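Local atomic coordinates of DNA polymerase III subunit beta (Helicobacter pylori 26695, PDB entry 4S3I), a protein that encircles DNA as a sliding ring and tethers DNA polymerases and other proteins to it, making replication processive. Residues V137-Q149 and L201-F213. Numbering follows the deposited sequence.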
loop_
_atom_site.group_PDB
_atom_site.type_symbol
_atom_site.label_atom_id
_atom_site.label_comp_id
_atom_site.label_asym_id
_atom_site.label_seq_id
_atom_site.Cartn_x
_atom_site.Cartn_y
_atom_site.Cartn_z
ATOM N N VAL A 137 -15.068 -13.370 16.938
ATOM C CA VAL A 137 -14.132 -12.780 15.977
ATOM C C VAL A 137 -13.279 -11.693 16.640
ATOM O O VAL A 137 -12.182 -11.373 16.175
ATOM C CB VAL A 137 -14.811 -12.249 14.695
ATOM C CG1 VAL A 137 -15.765 -13.301 14.114
ATOM C CG2 VAL A 137 -15.544 -10.925 14.961
ATOM N N ASP A 138 -13.800 -11.116 17.718
ATOM C CA ASP A 138 -13.030 -10.152 18.496
ATOM C C ASP A 138 -11.836 -10.874 19.119
ATOM O O ASP A 138 -10.707 -10.406 19.049
ATOM C CB ASP A 138 -13.917 -9.528 19.578
ATOM C CG ASP A 138 -13.232 -8.370 20.300
ATOM O OD1 ASP A 138 -12.654 -7.502 19.616
ATOM O OD2 ASP A 138 -13.267 -8.325 21.550
ATOM N N ALA A 139 -12.098 -12.031 19.719
ATOM C CA ALA A 139 -11.036 -12.864 20.265
ATOM C C ALA A 139 -10.036 -13.257 19.175
ATOM O O ALA A 139 -8.829 -13.199 19.383
ATOM C CB ALA A 139 -11.630 -14.116 20.945
ATOM N N PHE A 140 -10.544 -13.675 18.017
ATOM C CA PHE A 140 -9.680 -14.087 16.912
ATOM C C PHE A 140 -8.787 -12.923 16.470
ATOM O O PHE A 140 -7.581 -13.081 16.285
ATOM C CB PHE A 140 -10.516 -14.571 15.706
ATOM C CG PHE A 140 -11.115 -15.937 15.875
ATOM C CD1 PHE A 140 -10.799 -16.728 16.972
ATOM C CD2 PHE A 140 -11.985 -16.444 14.913
ATOM C CE1 PHE A 140 -11.352 -17.994 17.126
ATOM C CE2 PHE A 140 -12.542 -17.713 15.056
ATOM C CZ PHE A 140 -12.223 -18.488 16.162
ATOM N N LYS A 141 -9.384 -11.756 16.290
ATOM C CA LYS A 141 -8.610 -10.618 15.789
ATOM C C LYS A 141 -7.564 -10.175 16.815
ATOM O O LYS A 141 -6.471 -9.721 16.460
ATOM C CB LYS A 141 -9.542 -9.454 15.441
ATOM C CG LYS A 141 -8.858 -8.305 14.722
ATOM C CD LYS A 141 -9.659 -7.008 14.850
ATOM C CE LYS A 141 -8.956 -5.858 14.130
ATOM N NZ LYS A 141 -9.427 -4.507 14.570
ATOM N N LYS A 142 -7.886 -10.325 18.095
ATOM C CA LYS A 142 -6.993 -9.832 19.140
ATOM C C LYS A 142 -5.817 -10.768 19.348
ATOM O O LYS A 142 -4.724 -10.348 19.717
ATOM C CB LYS A 142 -7.771 -9.610 20.443
ATOM C CG LYS A 142 -8.558 -8.316 20.450
ATOM C CD LYS A 142 -9.469 -8.193 21.685
ATOM C CE LYS A 142 -10.161 -6.822 21.731
ATOM N NZ LYS A 142 -11.254 -6.825 22.750
ATOM N N ILE A 143 -6.036 -12.041 19.072
ATOM C CA ILE A 143 -5.030 -13.058 19.365
ATOM C C ILE A 143 -4.157 -13.371 18.152
ATOM O O ILE A 143 -2.994 -13.762 18.286
ATOM C CB ILE A 143 -5.730 -14.325 19.909
ATOM C CG1 ILE A 143 -6.354 -14.006 21.269
ATOM C CG2 ILE A 143 -4.790 -15.524 20.023
ATOM C CD1 ILE A 143 -7.063 -15.188 21.920
ATOM N N ALA A 144 -4.723 -13.176 16.964
ATOM C CA ALA A 144 -4.024 -13.471 15.701
ATOM C C ALA A 144 -2.550 -13.029 15.634
ATOM O O ALA A 144 -1.705 -13.797 15.160
ATOM C CB ALA A 144 -4.801 -12.909 14.507
ATOM N N PRO A 145 -2.234 -11.793 16.093
ATOM C CA PRO A 145 -0.845 -11.346 15.912
ATOM C C PRO A 145 0.205 -12.190 16.622
ATOM O O PRO A 145 1.369 -12.108 16.251
ATOM C CB PRO A 145 -0.851 -9.939 16.512
ATOM C CG PRO A 145 -2.253 -9.470 16.375
ATOM C CD PRO A 145 -3.099 -10.691 16.566
ATOM N N VAL A 146 -0.170 -12.965 17.632
ATOM C CA VAL A 146 0.845 -13.734 18.349
ATOM C C VAL A 146 1.137 -15.053 17.650
ATOM O O VAL A 146 2.144 -15.703 17.932
ATOM C CB VAL A 146 0.477 -13.976 19.826
ATOM C CG1 VAL A 146 -0.004 -12.665 20.478
ATOM C CG2 VAL A 146 -0.587 -15.052 19.944
ATOM N N ILE A 147 0.255 -15.441 16.730
ATOM C CA ILE A 147 0.346 -16.770 16.122
ATOM C C ILE A 147 1.233 -16.780 14.881
ATOM O O ILE A 147 1.019 -15.991 13.952
ATOM C CB ILE A 147 -1.052 -17.312 15.776
ATOM C CG1 ILE A 147 -1.854 -17.500 17.057
ATOM C CG2 ILE A 147 -0.966 -18.638 15.030
ATOM C CD1 ILE A 147 -3.330 -17.774 16.823
ATOM N N GLU A 148 2.236 -17.661 14.890
ATOM C CA GLU A 148 3.068 -17.918 13.717
ATOM C C GLU A 148 2.313 -18.839 12.762
ATOM O O GLU A 148 2.057 -20.004 13.079
ATOM C CB GLU A 148 4.388 -18.588 14.112
ATOM C CG GLU A 148 5.417 -17.687 14.773
ATOM C CD GLU A 148 6.666 -18.454 15.192
ATOM O OE1 GLU A 148 7.221 -18.137 16.267
ATOM O OE2 GLU A 148 7.095 -19.369 14.448
ATOM N N GLN A 149 1.956 -18.309 11.598
ATOM C CA GLN A 149 1.270 -19.074 10.566
ATOM C C GLN A 149 2.194 -20.160 10.050
ATOM O O GLN A 149 1.888 -21.351 10.115
ATOM C CB GLN A 149 0.899 -18.141 9.419
ATOM C CG GLN A 149 -0.007 -18.740 8.370
ATOM C CD GLN A 149 -0.768 -17.671 7.617
ATOM O OE1 GLN A 149 -0.474 -16.480 7.742
ATOM N NE2 GLN A 149 -1.758 -18.086 6.836
ATOM N N LEU A 201 -7.697 -24.280 14.764
ATOM C CA LEU A 201 -7.876 -23.692 13.439
ATOM C C LEU A 201 -6.560 -23.114 12.924
ATOM O O LEU A 201 -5.938 -22.311 13.615
ATOM C CB LEU A 201 -8.870 -22.536 13.474
ATOM C CG LEU A 201 -10.328 -22.616 13.900
ATOM C CD1 LEU A 201 -11.145 -21.761 12.960
ATOM C CD2 LEU A 201 -10.846 -24.012 13.901
ATOM N N PRO A 202 -6.159 -23.484 11.693
ATOM C CA PRO A 202 -4.947 -22.900 11.082
ATOM C C PRO A 202 -5.042 -21.387 10.965
ATOM O O PRO A 202 -6.150 -20.860 10.814
ATOM C CB PRO A 202 -4.924 -23.509 9.677
ATOM C CG PRO A 202 -5.744 -24.784 9.790
ATOM C CD PRO A 202 -6.816 -24.473 10.811
ATOM N N LYS A 203 -3.899 -20.702 11.017
ATOM C CA LYS A 203 -3.852 -19.242 10.930
ATOM C C LYS A 203 -4.531 -18.712 9.671
ATOM O O LYS A 203 -5.271 -17.727 9.722
ATOM C CB LYS A 203 -2.397 -18.757 11.007
ATOM C CG LYS A 203 -2.191 -17.237 10.855
ATOM C CD LYS A 203 -2.409 -16.464 12.160
ATOM C CE LYS A 203 -1.940 -14.997 12.050
ATOM N NZ LYS A 203 -0.581 -14.744 12.638
ATOM N N ARG A 204 -4.304 -19.383 8.543
ATOM C CA ARG A 204 -4.899 -18.937 7.286
ATOM C C ARG A 204 -6.412 -18.887 7.409
ATOM O O ARG A 204 -7.048 -17.907 7.005
ATOM C CB ARG A 204 -4.515 -19.868 6.128
ATOM C CG ARG A 204 -5.133 -19.430 4.800
ATOM C CD ARG A 204 -5.127 -20.543 3.773
ATOM N NE ARG A 204 -5.785 -20.139 2.530
ATOM C CZ ARG A 204 -5.802 -20.877 1.425
ATOM N NH1 ARG A 204 -5.189 -22.052 1.411
ATOM N NH2 ARG A 204 -6.426 -20.438 0.335
ATOM N N ALA A 205 -6.980 -19.948 7.983
ATOM C CA ALA A 205 -8.416 -20.019 8.204
ATOM C C ALA A 205 -8.856 -18.870 9.091
ATOM O O ALA A 205 -9.873 -18.207 8.828
ATOM C CB ALA A 205 -8.794 -21.364 8.839
ATOM N N LEU A 206 -8.092 -18.640 10.157
ATOM C CA LEU A 206 -8.381 -17.528 11.072
ATOM C C LEU A 206 -8.513 -16.221 10.294
ATOM O O LEU A 206 -9.508 -15.493 10.412
ATOM C CB LEU A 206 -7.280 -17.427 12.138
ATOM C CG LEU A 206 -7.566 -16.673 13.451
ATOM C CD1 LEU A 206 -6.371 -16.763 14.384
ATOM C CD2 LEU A 206 -7.925 -15.217 13.247
ATOM N N LEU A 207 -7.508 -15.921 9.488
ATOM C CA LEU A 207 -7.508 -14.665 8.749
ATOM C C LEU A 207 -8.659 -14.589 7.747
ATOM O O LEU A 207 -9.295 -13.545 7.608
ATOM C CB LEU A 207 -6.158 -14.471 8.073
ATOM C CG LEU A 207 -5.007 -14.331 9.074
ATOM C CD1 LEU A 207 -3.645 -14.463 8.388
ATOM C CD2 LEU A 207 -5.117 -12.995 9.816
ATOM N N GLU A 208 -8.955 -15.699 7.071
ATOM C CA GLU A 208 -10.119 -15.717 6.188
ATOM C C GLU A 208 -11.434 -15.494 6.944
ATOM O O GLU A 208 -12.283 -14.717 6.504
ATOM C CB GLU A 208 -10.171 -17.016 5.359
ATOM C CG GLU A 208 -8.961 -17.230 4.458
ATOM C CD GLU A 208 -8.604 -15.998 3.621
ATOM O OE1 GLU A 208 -9.504 -15.191 3.301
ATOM O OE2 GLU A 208 -7.408 -15.841 3.275
ATOM N N ILE A 209 -11.598 -16.175 8.079
ATOM C CA ILE A 209 -12.788 -15.979 8.903
ATOM C C ILE A 209 -13.013 -14.507 9.227
ATOM O O ILE A 209 -14.148 -14.013 9.206
ATOM C CB ILE A 209 -12.707 -16.793 10.211
ATOM C CG1 ILE A 209 -12.971 -18.261 9.914
ATOM C CG2 ILE A 209 -13.735 -16.299 11.240
ATOM C CD1 ILE A 209 -12.337 -19.196 10.913
ATOM N N LEU A 210 -11.927 -13.799 9.511
ATOM C CA LEU A 210 -12.037 -12.383 9.849
ATOM C C LEU A 210 -12.590 -11.549 8.690
ATOM O O LEU A 210 -13.254 -10.531 8.919
ATOM C CB LEU A 210 -10.696 -11.828 10.326
ATOM C CG LEU A 210 -10.180 -12.404 11.643
ATOM C CD1 LEU A 210 -8.802 -11.830 11.976
ATOM C CD2 LEU A 210 -11.170 -12.108 12.778
ATOM N N LYS A 211 -12.343 -11.980 7.452
ATOM C CA LYS A 211 -12.847 -11.214 6.311
ATOM C C LYS A 211 -14.318 -11.514 6.048
ATOM O O LYS A 211 -15.019 -10.715 5.429
ATOM C CB LYS A 211 -12.038 -11.499 5.039
ATOM C CG LYS A 211 -10.544 -11.314 5.142
ATOM C CD LYS A 211 -9.903 -11.738 3.823
ATOM C CE LYS A 211 -8.470 -12.214 4.004
ATOM N NZ LYS A 211 -7.913 -12.782 2.733
ATOM N N LEU A 212 -14.783 -12.673 6.509
ATOM C CA LEU A 212 -16.093 -13.154 6.112
ATOM C C LEU A 212 -17.154 -12.926 7.171
ATOM O O LEU A 212 -18.312 -12.626 6.854
ATOM C CB LEU A 212 -16.029 -14.649 5.791
ATOM C CG LEU A 212 -15.246 -15.014 4.536
ATOM C CD1 LEU A 212 -14.913 -16.499 4.502
ATOM C CD2 LEU A 212 -16.060 -14.633 3.316
ATOM N N PHE A 213 -16.766 -13.078 8.432
ATOM C CA PHE A 213 -17.768 -13.198 9.488
ATOM C C PHE A 213 -17.567 -12.167 10.583
ATOM O O PHE A 213 -16.462 -11.708 10.808
ATOM C CB PHE A 213 -17.739 -14.604 10.088
ATOM C CG PHE A 213 -17.976 -15.702 9.080
ATOM C CD1 PHE A 213 -19.257 -15.958 8.602
ATOM C CD2 PHE A 213 -16.920 -16.479 8.622
ATOM C CE1 PHE A 213 -19.484 -16.978 7.661
ATOM C CE2 PHE A 213 -17.127 -17.501 7.689
ATOM C CZ PHE A 213 -18.410 -17.748 7.205
HETATM O O HOH W 1 1.326 -15.174 10.512
#
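Leu-206 pushes its two methyls between Phe-140 and the pair Ala-144 and Ile-147: CD2 meets Phe-140 CB at 3.6 Å and CD1 meets Ile-147 CD1 at 4.0 Å, with Ala-144 CB against both methyls. Its CG lies anti to the backbone N (chi1 -160°), which swings the branch across to the other helix. CD2 sits obliquely to the Phe-140 ring, and Ile-209 CG2 meets the ring at its edge, 4.1 Å from CD2 of Phe-140. One turn on from Leu-206, Leu-210 lays CD2 against Val-137 O and Phe-140 CB. Helices 137-143 and 203-212, their axes 10.0 Å apart and running at 128°, are the helix pair of the central domain, which shares its fold with the domains on either side of it in the chain, three such domains making up each subunit of the ring; Phe-140 also touches Ile-159 and Met-161 of strand 158-164. At the far end Lys-203, bent at chi2 (83°) and again at chi4, curls its ammonium toward Ala-144. NZ donates to Ala-144 O at 2.9 Å, from above the carbonyl plane and on the face opposite Ile-147 N, and to a water; Ile-147 O lies so close to NZ (2.4 Å) that the modelled distance is doubtful. Gln-149, poorly ordered, crosses the lysine stem at about a right angle, its CB 3.5 Å from Lys-203 CG.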